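Local atomic coordinates of nucleoside-diphosphate sugar epimerase (SulA family) (Corynebacterium glutamicum, PDB entry 3OH8), a protein that probably acts on nucleoside-diphosphate sugars as an epimerase of the SulA family, through a Rossmann-type NAD(P)-dependent domain. Residues L177-P182 with W189-P194; R161-Q166 with V206-E211; M249-A254 with H287-A292; D197-A202 with E238-S243. All coordinates share one frame; numbering follows the deposited sequence.

Interaction 1 (L177-P182 with W189-P194); sequences LVRKEP and WDPLNP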
loop_
_atom_site.group_PDB
_atom_site.type_symbol
_atom_site.label_atom_id
_atom_site.label_comp_id
_atom_site.label_asym_id
_atom_site.label_seq_id
_atom_site.Cartn_x
_atom_site.Cartn_y
_atom_site.Cartn_z
ATOM N N LEU A 177 -4.574 -17.021 -3.786
ATOM C CA LEU A 177 -5.144 -17.831 -4.866
ATOM C C LEU A 177 -4.514 -17.375 -6.163
ATOM O O LEU A 177 -4.814 -16.290 -6.647
ATOM C CB LEU A 177 -6.671 -17.665 -4.931
ATOM C CG LEU A 177 -7.354 -17.789 -3.557
ATOM C CD1 LEU A 177 -8.872 -17.548 -3.614
ATOM C CD2 LEU A 177 -7.038 -19.136 -2.906
ATOM N N VAL A 178 -3.626 -18.193 -6.723
ATOM C CA VAL A 178 -2.814 -17.730 -7.847
ATOM C C VAL A 178 -3.092 -18.465 -9.148
ATOM O O VAL A 178 -3.520 -19.623 -9.157
ATOM C CB VAL A 178 -1.296 -17.790 -7.515
ATOM C CG1 VAL A 178 -0.998 -16.925 -6.291
ATOM C CG2 VAL A 178 -0.870 -19.229 -7.266
ATOM N N ARG A 179 -2.842 -17.788 -10.258
ATOM C CA ARG A 179 -3.200 -18.361 -11.547
ATOM C C ARG A 179 -2.090 -19.202 -12.162
ATOM O O ARG A 179 -2.311 -19.910 -13.138
ATOM C CB ARG A 179 -3.684 -17.273 -12.495
ATOM C CG ARG A 179 -4.960 -16.611 -11.996
ATOM C CD ARG A 179 -5.474 -15.589 -12.964
ATOM N NE ARG A 179 -4.404 -14.735 -13.457
ATOM C CZ ARG A 179 -4.274 -14.374 -14.730
ATOM N NH1 ARG A 179 -5.155 -14.796 -15.629
ATOM N NH2 ARG A 179 -3.264 -13.597 -15.104
ATOM N N LYS A 180 -0.897 -19.143 -11.583
ATOM C CA LYS A 180 0.208 -19.967 -12.075
ATOM C C LYS A 180 1.328 -19.994 -11.053
ATOM O O LYS A 180 1.349 -19.189 -10.121
ATOM C CB LYS A 180 0.736 -19.434 -13.411
ATOM C CG LYS A 180 1.377 -18.053 -13.319
ATOM C CD LYS A 180 1.831 -17.549 -14.680
ATOM C CE LYS A 180 2.473 -16.172 -14.575
ATOM N NZ LYS A 180 3.189 -15.788 -15.832
ATOM N N GLU A 181 2.242 -20.944 -11.213
ATOM C CA GLU A 181 3.431 -21.001 -10.376
ATOM C C GLU A 181 3.104 -20.815 -8.900
ATOM O O GLU A 181 3.666 -19.939 -8.249
ATOM C CB GLU A 181 4.424 -19.930 -10.838
ATOM C CG GLU A 181 4.710 -20.031 -12.340
ATOM C CD GLU A 181 5.614 -18.932 -12.855
ATOM O OE1 GLU A 181 6.576 -19.255 -13.582
ATOM O OE2 GLU A 181 5.365 -17.752 -12.531
ATOM N N PRO A 182 2.186 -21.634 -8.365
ATOM C CA PRO A 182 1.870 -21.513 -6.934
ATOM C C PRO A 182 3.034 -21.943 -6.042
ATOM O O PRO A 182 3.667 -22.967 -6.296
ATOM C CB PRO A 182 0.704 -22.489 -6.752
ATOM C CG PRO A 182 0.856 -23.475 -7.885
ATOM C CD PRO A 182 1.338 -22.641 -9.031
ATOM N N TRP A 189 -5.619 -21.274 -8.679
ATOM C CA TRP A 189 -6.962 -20.823 -8.997
ATOM C C TRP A 189 -7.182 -20.865 -10.500
ATOM O O TRP A 189 -6.489 -20.182 -11.249
ATOM C CB TRP A 189 -7.186 -19.406 -8.468
ATOM C CG TRP A 189 -8.474 -18.772 -8.928
ATOM C CD1 TRP A 189 -9.720 -19.324 -8.893
ATOM C CD2 TRP A 189 -8.631 -17.453 -9.463
ATOM N NE1 TRP A 189 -10.650 -18.430 -9.386
ATOM C CE2 TRP A 189 -10.001 -17.275 -9.741
ATOM C CE3 TRP A 189 -7.743 -16.403 -9.728
ATOM C CZ2 TRP A 189 -10.505 -16.089 -10.276
ATOM C CZ3 TRP A 189 -8.248 -15.230 -10.257
ATOM C CH2 TRP A 189 -9.611 -15.087 -10.531
ATOM N N ASP A 190 -8.142 -21.679 -10.924
ATOM C CA ASP A 190 -8.604 -21.710 -12.314
ATOM C C ASP A 190 -9.865 -20.865 -12.385
ATOM O O ASP A 190 -10.909 -21.283 -11.909
ATOM C CB ASP A 190 -8.935 -23.146 -12.721
ATOM C CG ASP A 190 -9.328 -23.263 -14.187
ATOM O OD1 ASP A 190 -9.619 -22.220 -14.811
ATOM O OD2 ASP A 190 -9.348 -24.397 -14.717
ATOM N N PRO A 191 -9.768 -19.662 -12.958
ATOM C CA PRO A 191 -10.897 -18.726 -12.874
ATOM C C PRO A 191 -12.208 -19.304 -13.405
ATOM O O PRO A 191 -13.269 -19.019 -12.839
ATOM C CB PRO A 191 -10.444 -17.545 -13.735
ATOM C CG PRO A 191 -8.940 -17.609 -13.701
ATOM C CD PRO A 191 -8.617 -19.088 -13.677
ATOM N N LEU A 192 -12.145 -20.112 -14.460
ATOM C CA LEU A 192 -13.372 -20.638 -15.065
ATOM C C LEU A 192 -13.748 -22.009 -14.536
ATOM O O LEU A 192 -14.712 -22.613 -14.994
ATOM C CB LEU A 192 -13.264 -20.671 -16.591
ATOM C CG LEU A 192 -13.204 -19.281 -17.236
ATOM C CD1 LEU A 192 -12.874 -19.377 -18.715
ATOM C CD2 LEU A 192 -14.517 -18.532 -17.005
ATOM N N ASN A 193 -12.982 -22.500 -13.572
ATOM C CA ASN A 193 -13.278 -23.788 -12.975
ATOM C C ASN A 193 -12.583 -23.915 -11.629
ATOM O O ASN A 193 -11.719 -24.765 -11.469
ATOM C CB ASN A 193 -12.817 -24.923 -13.912
ATOM C CG ASN A 193 -13.185 -26.304 -13.383
ATOM O OD1 ASN A 193 -14.182 -26.463 -12.679
ATOM N ND2 ASN A 193 -12.382 -27.304 -13.726
ATOM N N PRO A 194 -12.955 -23.064 -10.657
ATOM C CA PRO A 194 -12.251 -23.037 -9.368
ATOM C C PRO A 194 -12.484 -24.304 -8.530
ATOM O O PRO A 194 -13.597 -24.835 -8.498
ATOM C CB PRO A 194 -12.839 -21.801 -8.675
ATOM C CG PRO A 194 -14.211 -21.657 -9.282
ATOM C CD PRO A 194 -14.013 -22.042 -10.725
HETATM O O HOH W 1 -5.121 -20.280 -13.711
#
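V178 and W189 meet where two parallel strands run out: W189 N donates to V178 O at 2.7 Å, and the N-H...O angle of 168° is nearly straight. The bond extends the parallel pairing of strands 173-178 and 187-188 in the Rossmann-type sheet, in which V178 also pairs with R187. The chains then separate, and a water bridges them, donating to both R179 O and W189 O. Beyond it, D190 to N193 form a type I turn.

The W189 side chain does most of the packing. Its CG lies anti to the backbone N (chi1 171°), which carries the indole alongside the R179 side chain. L177 CB meets W189 CB at 4.0 Å at the root of the indole. R179 puts only its aliphatic part on the ring; the chain bends at chi3, and the guanidinium plane stands 58° from the indole. P191 CA lies 3.3 Å above one face of the W189 ring, offset toward the rim. L198 of the following loop and L236 of helix 222-242 also pack on W189. R179 CG reaches W189 CE3 obliquely at 3.6 Å, and R179 CD reaches P191 CG at 4.1 Å.

Interaction 2 (R161-Q166 with V206-E211); sequences RALTAQ and VHLAGE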
loop_
_atom_site.group_PDB
_atom_site.type_symbol
_atom_site.label_atom_id
_atom_site.label_comp_id
_atom_site.label_asym_id
_atom_site.label_seq_id
_atom_site.Cartn_x
_atom_site.Cartn_y
_atom_site.Cartn_z
ATOM N N ARG A 161 -0.603 -7.076 -3.834
ATOM C CA ARG A 161 0.670 -7.297 -3.177
ATOM C C ARG A 161 0.785 -6.368 -1.972
ATOM O O ARG A 161 1.273 -6.767 -0.919
ATOM C CB ARG A 161 1.822 -7.073 -4.161
ATOM C CG ARG A 161 3.120 -7.728 -3.791
ATOM C CD ARG A 161 4.102 -7.692 -4.960
ATOM N NE ARG A 161 5.430 -8.167 -4.567
ATOM C CZ ARG A 161 6.517 -8.096 -5.334
ATOM N NH1 ARG A 161 6.448 -7.567 -6.551
ATOM N NH2 ARG A 161 7.680 -8.554 -4.884
ATOM N N ALA A 162 0.323 -5.134 -2.116
ATOM C CA ALA A 162 0.365 -4.207 -0.984
ATOM C C ALA A 162 -0.595 -4.625 0.134
ATOM O O ALA A 162 -0.249 -4.585 1.333
ATOM C CB ALA A 162 0.090 -2.799 -1.444
ATOM N N LEU A 163 -1.799 -5.034 -0.247
ATOM C CA LEU A 163 -2.787 -5.494 0.718
ATOM C C LEU A 163 -2.306 -6.745 1.465
ATOM O O LEU A 163 -2.448 -6.840 2.681
ATOM C CB LEU A 163 -4.129 -5.779 0.031
ATOM C CG LEU A 163 -5.223 -6.355 0.931
ATOM C CD1 LEU A 163 -5.529 -5.404 2.090
ATOM C CD2 LEU A 163 -6.494 -6.658 0.112
ATOM N N THR A 164 -1.748 -7.703 0.726
ATOM C CA THR A 164 -1.221 -8.924 1.317
ATOM C C THR A 164 -0.168 -8.620 2.386
ATOM O O THR A 164 -0.225 -9.148 3.502
ATOM C CB THR A 164 -0.629 -9.862 0.223
ATOM O OG1 THR A 164 -1.688 -10.365 -0.613
ATOM C CG2 THR A 164 0.102 -11.033 0.856
ATOM N N ALA A 165 0.784 -7.758 2.044
ATOM C CA ALA A 165 1.811 -7.349 2.993
ATOM C C ALA A 165 1.223 -6.656 4.212
ATOM O O ALA A 165 1.715 -6.845 5.316
ATOM C CB ALA A 165 2.833 -6.444 2.332
ATOM N N GLN A 166 0.197 -5.832 4.015
ATOM C CA GLN A 166 -0.396 -5.105 5.133
ATOM C C GLN A 166 -1.094 -6.071 6.087
ATOM O O GLN A 166 -0.910 -5.996 7.294
ATOM C CB GLN A 166 -1.395 -4.056 4.622
ATOM C CG GLN A 166 -1.756 -2.979 5.640
ATOM C CD GLN A 166 -2.710 -1.950 5.042
ATOM O OE1 GLN A 166 -3.062 -2.035 3.864
ATOM N NE2 GLN A 166 -3.137 -0.985 5.851
ATOM N N VAL A 206 -11.149 -12.009 -0.559
ATOM C CA VAL A 206 -10.952 -10.741 -1.262
ATOM C C VAL A 206 -10.666 -11.020 -2.735
ATOM O O VAL A 206 -9.669 -11.670 -3.071
ATOM C CB VAL A 206 -9.802 -9.912 -0.637
ATOM C CG1 VAL A 206 -9.590 -8.607 -1.413
ATOM C CG2 VAL A 206 -10.133 -9.617 0.805
ATOM N N HIS A 207 -11.560 -10.550 -3.607
ATOM C CA HIS A 207 -11.451 -10.821 -5.036
ATOM C C HIS A 207 -10.989 -9.574 -5.767
ATOM O O HIS A 207 -11.774 -8.649 -6.021
ATOM C CB HIS A 207 -12.789 -11.287 -5.617
ATOM C CG HIS A 207 -12.696 -11.691 -7.055
ATOM N ND1 HIS A 207 -13.705 -11.449 -7.965
ATOM C CD2 HIS A 207 -11.713 -12.312 -7.742
ATOM C CE1 HIS A 207 -13.345 -11.911 -9.150
ATOM N NE2 HIS A 207 -12.138 -12.443 -9.040
ATOM N N LEU A 208 -9.701 -9.566 -6.078
ATOM C CA LEU A 208 -9.017 -8.418 -6.634
ATOM C C LEU A 208 -8.553 -8.676 -8.059
ATOM O O LEU A 208 -8.211 -7.737 -8.773
ATOM C CB LEU A 208 -7.782 -8.102 -5.797
ATOM C CG LEU A 208 -7.950 -7.265 -4.546
ATOM C CD1 LEU A 208 -6.585 -7.072 -3.913
ATOM C CD2 LEU A 208 -8.530 -5.948 -4.955
ATOM N N ALA A 209 -8.526 -9.944 -8.469
ATOM C CA ALA A 209 -7.914 -10.311 -9.751
ATOM C C ALA A 209 -8.481 -9.510 -10.927
ATOM O O ALA A 209 -9.692 -9.324 -11.043
ATOM C CB ALA A 209 -8.060 -11.791 -10.009
ATOM N N GLY A 210 -7.590 -9.048 -11.799
ATOM C CA GLY A 210 -7.987 -8.310 -12.985
ATOM C C GLY A 210 -7.208 -7.021 -13.179
ATOM O O GLY A 210 -6.756 -6.394 -12.214
ATOM N N GLU A 211 -7.053 -6.627 -14.438
ATOM C CA GLU A 211 -6.349 -5.398 -14.781
ATOM C C GLU A 211 -7.328 -4.303 -15.202
ATOM O O GLU A 211 -7.884 -3.595 -14.361
ATOM C CB GLU A 211 -5.330 -5.663 -15.884
#
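L163 CD2 makes both contacts between the helix and the strand end. L163 CD2 meets V206 CG1 at 4.0 Å and L208 CD1 at 4.0 Å. The approach differs in the two pairs. L163 and V206 point at each other and touch tip to tip, whereas the L208 side chain crosses that of L163 at a slant. V206 and L208 are two residues apart and both turn toward the helix, so one methyl of L163 serves both. The branch gets there because L163 CG is anti to the backbone N (chi1 176°).

The backbones stay well apart, with L163 CA and V206 CA 9.9 Å from each other. This is helix-on-sheet packing in a Rossmann-type domain: helix 158-169 follows strand 149-153 and lies across one face of the sheet. Y349 of helix 342-354 touches both L163 and L208, so a second helix shares this packing. T153 OG1 accepts from L208 N and A209 N, which fixes the chain where strand 204-207 ends. T164 OG1 bonds to G160 O within the helix.

No hydrogen bond crosses between 161-166 and 206-211. The contact is therefore apolar and undirected, and rests on the burial of methyl groups.

Interaction 3 (M249-A254 with H287-A292); sequences MISASA and HATAPA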
loop_
_atom_site.group_PDB
_atom_site.type_symbol
_atom_site.label_atom_id
_atom_site.label_comp_id
_atom_site.label_asym_id
_atom_site.label_seq_id
_atom_site.Cartn_x
_atom_site.Cartn_y
_atom_site.Cartn_z
HETATM N N MSE A 249 -17.397 -11.604 1.349
HETATM C CA MSE A 249 -16.754 -11.432 0.053
HETATM C C MSE A 249 -16.546 -9.948 -0.210
HETATM O O MSE A 249 -17.514 -9.180 -0.339
HETATM C CB MSE A 249 -17.574 -12.079 -1.085
HETATM C CG MSE A 249 -16.888 -12.046 -2.458
HETATM SE SE MSE A 249 -17.782 -12.877 -3.801
HETATM C CE MSE A 249 -16.619 -12.688 -5.137
ATOM N N ILE A 250 -15.280 -9.534 -0.244
ATOM C CA ILE A 250 -14.928 -8.173 -0.637
ATOM C C ILE A 250 -14.472 -8.198 -2.089
ATOM O O ILE A 250 -13.419 -8.754 -2.402
ATOM C CB ILE A 250 -13.777 -7.608 0.230
ATOM C CG1 ILE A 250 -14.114 -7.739 1.719
ATOM C CG2 ILE A 250 -13.511 -6.143 -0.126
ATOM C CD1 ILE A 250 -15.498 -7.177 2.083
ATOM N N SER A 251 -15.257 -7.598 -2.977
ATOM C CA SER A 251 -15.022 -7.758 -4.406
ATOM C C SER A 251 -14.604 -6.438 -5.063
ATOM O O SER A 251 -15.241 -5.409 -4.850
ATOM C CB SER A 251 -16.297 -8.298 -5.083
ATOM O OG SER A 251 -16.014 -8.715 -6.402
ATOM N N ALA A 252 -13.542 -6.463 -5.857
ATOM C CA ALA A 252 -13.105 -5.257 -6.551
ATOM C C ALA A 252 -14.200 -4.763 -7.499
ATOM O O ALA A 252 -14.925 -5.559 -8.091
ATOM C CB ALA A 252 -11.830 -5.524 -7.330
ATOM N N SER A 253 -14.329 -3.449 -7.632
ATOM C CA SER A 253 -15.189 -2.885 -8.668
ATOM C C SER A 253 -14.514 -1.614 -9.150
ATOM O O SER A 253 -13.295 -1.493 -9.031
ATOM C CB SER A 253 -16.605 -2.619 -8.150
ATOM O OG SER A 253 -17.448 -2.207 -9.215
ATOM N N ALA A 254 -15.279 -0.663 -9.686
ATOM C CA ALA A 254 -14.672 0.553 -10.241
ATOM C C ALA A 254 -15.665 1.695 -10.283
ATOM O O ALA A 254 -16.867 1.474 -10.400
ATOM C CB ALA A 254 -14.127 0.276 -11.666
ATOM N N HIS A 287 -23.010 -7.684 -10.073
ATOM C CA HIS A 287 -24.148 -8.589 -9.934
ATOM C C HIS A 287 -23.713 -10.057 -9.865
ATOM O O HIS A 287 -24.420 -10.896 -9.328
ATOM C CB HIS A 287 -25.161 -8.384 -11.074
ATOM C CG HIS A 287 -26.356 -9.282 -10.969
ATOM N ND1 HIS A 287 -26.582 -10.329 -11.835
ATOM C CD2 HIS A 287 -27.367 -9.313 -10.069
ATOM C CE1 HIS A 287 -27.693 -10.955 -11.487
ATOM N NE2 HIS A 287 -28.188 -10.357 -10.418
ATOM N N ALA A 288 -22.539 -10.363 -10.404
ATOM C CA ALA A 288 -22.009 -11.715 -10.334
ATOM C C ALA A 288 -21.731 -12.204 -8.900
ATOM O O ALA A 288 -21.547 -13.405 -8.690
ATOM C CB ALA A 288 -20.751 -11.835 -11.197
ATOM N N THR A 289 -21.701 -11.290 -7.923
ATOM C CA THR A 289 -21.511 -11.692 -6.523
ATOM C C THR A 289 -22.816 -12.144 -5.869
ATOM O O THR A 289 -22.824 -12.576 -4.714
ATOM C CB THR A 289 -20.900 -10.562 -5.623
ATOM O OG1 THR A 289 -21.801 -9.454 -5.537
ATOM C CG2 THR A 289 -19.549 -10.089 -6.151
ATOM N N ALA A 290 -23.913 -12.044 -6.608
ATOM C CA ALA A 290 -25.239 -12.333 -6.054
ATOM C C ALA A 290 -25.371 -13.662 -5.280
ATOM O O ALA A 290 -26.030 -13.699 -4.252
ATOM C CB ALA A 290 -26.318 -12.212 -7.140
ATOM N N PRO A 291 -24.735 -14.747 -5.756
ATOM C CA PRO A 291 -24.839 -15.992 -4.981
ATOM C C PRO A 291 -24.329 -15.862 -3.542
ATOM O O PRO A 291 -24.893 -16.486 -2.644
ATOM C CB PRO A 291 -23.972 -16.973 -5.776
ATOM C CG PRO A 291 -24.033 -16.449 -7.189
ATOM C CD PRO A 291 -24.037 -14.954 -7.040
ATOM N N ALA A 292 -23.282 -15.073 -3.317
ATOM C CA ALA A 292 -22.771 -14.898 -1.963
ATOM C C ALA A 292 -23.771 -14.160 -1.075
ATOM O O ALA A 292 -24.074 -14.587 0.035
ATOM C CB ALA A 292 -21.446 -14.155 -1.981
#
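Within 287-292, A292 N donates to T289 O at 2.9 Å. This bond closes the first turn of the short helix 290-294, and both side chains turn toward strand 248-254. H287 to A290 form a type I turn just before it, closed by A290 N bonding to H287 O. The hydroxyl of T289 is held by its own chain, since T289 OG1 bonds to E286 O. With chi1 at 64° the hydroxyl sits between the backbone N and the carbonyl carbon, and the methyl CG2 is sent to the strand.

That methyl is the central group of the contact. T289 CG2 lies 3.8 Å from S251 OG, a packing contact without a hydrogen bond. T289 CG2 also lies 4.0 Å from M249 CE. Residue 249 is selenomethionine in the crystal. Its chain is fully extended and crosses the T289 side chain at a slant. The selenium, M249 SE, rests 4.3 Å from A292 CB.

M249 and S251 face the same way from the strand, with I250 between them turned to the other face. On the first face, V299 of strand 298-308 and T233 of helix 222-242 also touch T289. On the other, I250 meets Y349 and A352 of helix 342-354. The parallel strand thus lies between helical layers, as in a Rossmann-type sandwich.

Interaction 4 (D197-A202 with E238-S243); sequences DLLDGA and ELVAES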
loop_
_atom_site.group_PDB
_atom_site.type_symbol
_atom_site.label_atom_id
_atom_site.label_comp_id
_atom_site.label_asym_id
_atom_site.label_seq_id
_atom_site.Cartn_x
_atom_site.Cartn_y
_atom_site.Cartn_z
ATOM N N ASP A 197 -12.594 -26.811 -3.116
ATOM C CA ASP A 197 -12.010 -26.594 -1.799
ATOM C C ASP A 197 -11.106 -25.356 -1.768
ATOM O O ASP A 197 -10.277 -25.197 -0.863
ATOM C CB ASP A 197 -11.210 -27.836 -1.376
ATOM C CG ASP A 197 -9.967 -28.067 -2.245
ATOM O OD1 ASP A 197 -9.828 -27.416 -3.303
ATOM O OD2 ASP A 197 -9.121 -28.902 -1.864
ATOM N N LEU A 198 -11.262 -24.484 -2.761
ATOM C CA LEU A 198 -10.378 -23.327 -2.910
ATOM C C LEU A 198 -10.387 -22.421 -1.680
ATOM O O LEU A 198 -9.363 -21.833 -1.311
ATOM C CB LEU A 198 -10.781 -22.514 -4.150
ATOM C CG LEU A 198 -9.684 -21.573 -4.658
ATOM C CD1 LEU A 198 -8.428 -22.361 -5.003
ATOM C CD2 LEU A 198 -10.157 -20.760 -5.858
ATOM N N LEU A 199 -11.542 -22.314 -1.033
ATOM C CA LEU A 199 -11.693 -21.347 0.053
ATOM C C LEU A 199 -11.610 -21.975 1.439
ATOM O O LEU A 199 -11.827 -21.299 2.451
ATOM C CB LEU A 199 -13.007 -20.567 -0.101
ATOM C CG LEU A 199 -13.245 -19.912 -1.463
ATOM C CD1 LEU A 199 -14.591 -19.165 -1.479
ATOM C CD2 LEU A 199 -12.110 -18.961 -1.831
ATOM N N ASP A 200 -11.250 -23.252 1.507
ATOM C CA ASP A 200 -11.190 -23.908 2.814
ATOM C C ASP A 200 -10.258 -23.161 3.757
ATOM O O ASP A 200 -9.156 -22.744 3.376
ATOM C CB ASP A 200 -10.742 -25.373 2.702
ATOM C CG ASP A 200 -11.766 -26.264 2.000
ATOM O OD1 ASP A 200 -12.881 -25.803 1.654
ATOM O OD2 ASP A 200 -11.431 -27.448 1.799
ATOM N N GLY A 201 -10.696 -23.004 4.998
ATOM C CA GLY A 201 -9.877 -22.348 6.002
ATOM C C GLY A 201 -9.975 -20.824 6.000
ATOM O O GLY A 201 -9.454 -20.163 6.898
ATOM N N ALA A 202 -10.628 -20.247 4.996
ATOM C CA ALA A 202 -10.703 -18.785 4.928
ATOM C C ALA A 202 -11.935 -18.219 5.614
ATOM O O ALA A 202 -13.041 -18.751 5.469
ATOM C CB ALA A 202 -10.638 -18.302 3.472
ATOM N N GLU A 238 -20.109 -18.379 -5.633
ATOM C CA GLU A 238 -20.744 -19.650 -5.309
ATOM C C GLU A 238 -19.973 -20.395 -4.236
ATOM O O GLU A 238 -20.570 -20.963 -3.323
ATOM C CB GLU A 238 -20.909 -20.514 -6.569
ATOM C CG GLU A 238 -21.936 -19.925 -7.533
ATOM C CD GLU A 238 -22.038 -20.667 -8.852
ATOM O OE1 GLU A 238 -21.252 -21.609 -9.080
ATOM O OE2 GLU A 238 -22.903 -20.295 -9.669
ATOM N N LEU A 239 -18.645 -20.405 -4.344
ATOM C CA LEU A 239 -17.835 -21.058 -3.331
ATOM C C LEU A 239 -18.021 -20.359 -1.989
ATOM O O LEU A 239 -18.077 -21.008 -0.944
ATOM C CB LEU A 239 -16.360 -21.084 -3.734
ATOM C CG LEU A 239 -16.005 -21.952 -4.944
ATOM C CD1 LEU A 239 -14.509 -21.865 -5.240
ATOM C CD2 LEU A 239 -16.440 -23.407 -4.732
ATOM N N VAL A 240 -18.128 -19.035 -2.017
ATOM C CA VAL A 240 -18.370 -18.298 -0.790
ATOM C C VAL A 240 -19.712 -18.751 -0.215
ATOM O O VAL A 240 -19.825 -19.056 0.970
ATOM C CB VAL A 240 -18.363 -16.769 -1.018
ATOM C CG1 VAL A 240 -18.841 -16.043 0.229
ATOM C CG2 VAL A 240 -16.970 -16.298 -1.404
ATOM N N ALA A 241 -20.722 -18.814 -1.073
ATOM C CA ALA A 241 -22.042 -19.265 -0.655
ATOM C C ALA A 241 -21.961 -20.637 0.010
ATOM O O ALA A 241 -22.596 -20.873 1.031
ATOM C CB ALA A 241 -22.980 -19.314 -1.851
ATOM N N GLU A 242 -21.163 -21.534 -0.560
ATOM C CA GLU A 242 -21.131 -22.918 -0.093
ATOM C C GLU A 242 -20.308 -23.117 1.175
ATOM O O GLU A 242 -20.438 -24.140 1.849
ATOM C CB GLU A 242 -20.629 -23.839 -1.210
ATOM C CG GLU A 242 -21.487 -23.762 -2.466
ATOM C CD GLU A 242 -20.775 -24.278 -3.713
ATOM O OE1 GLU A 242 -19.730 -24.962 -3.581
ATOM O OE2 GLU A 242 -21.269 -23.992 -4.828
ATOM N N SER A 243 -19.461 -22.144 1.498
ATOM C CA SER A 243 -18.564 -22.272 2.645
ATOM C C SER A 243 -19.279 -21.903 3.938
ATOM O O SER A 243 -20.042 -20.946 3.978
ATOM C CB SER A 243 -17.334 -21.384 2.457
ATOM O OG SER A 243 -16.548 -21.337 3.636
HETATM O O HOH W 2 -14.003 -20.902 3.866
#
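Apolar contacts join L198 and L199 to L239 and V240. Here the loop before strand 204-207 packs on the C-terminal end of helix 222-242, which follows that strand in the Rossmann-type domain. L199 carries most of this. Its CG is anti to the carbonyl carbon (chi1 -52°), and the chain slants across L239. L199 CD1 lies only 3.4 Å from L239 CB, closer than usual for two carbons. L199 CD1 also reaches V240 CG2 at 3.7 Å and presses on the helix backbone at V240 N. L198 CB meets L239 CD1 at 3.9 Å.

Turns shape the loop. A type I turn from D197 to D200 overlaps a type II turn from L199 to A202. G201 takes a positive phi of 84° in the second turn.

Polar contact across the segments runs through a water. The water donates to L199 O at 2.6 Å and to A202 O at 2.8 Å. It accepts from S243 OG at 2.6 Å, so the hydroxyl proton points to the water. S243 OG also bonds to C246 N. Nearby, R187 NH1 binds L198 O and D200 O, and K297 NZ binds V240 O and S243 O where the helix finishes.

The chemistry is divided: leucine and valine methyls give close but undirected packing, while the water links two loop carbonyls to the serine just past the helix, a directed polar link beside the apolar packing.

All four contacts lie in the Rossmann-type domain, with centres about 14 to 18 Å apart. Interactions 1, 2 and 3 reach one sheet; in interactions 2 and 3 the strands 204-207 and 248-254 are neighbours, probably paired through H207 with I250 and A252. Along the chain, interaction 1 falls between the two segments of interaction 2, interactions 2 and 4 alternate, and interaction 3 comes last. W189 joins interaction 1 to A209 of interaction 2 and L198 of interaction 4. V240 of helix 222-242 touches A292, linking interactions 4 and 3. The set packs helices and connecting loops onto the sheet of the probable dinucleotide-binding domain.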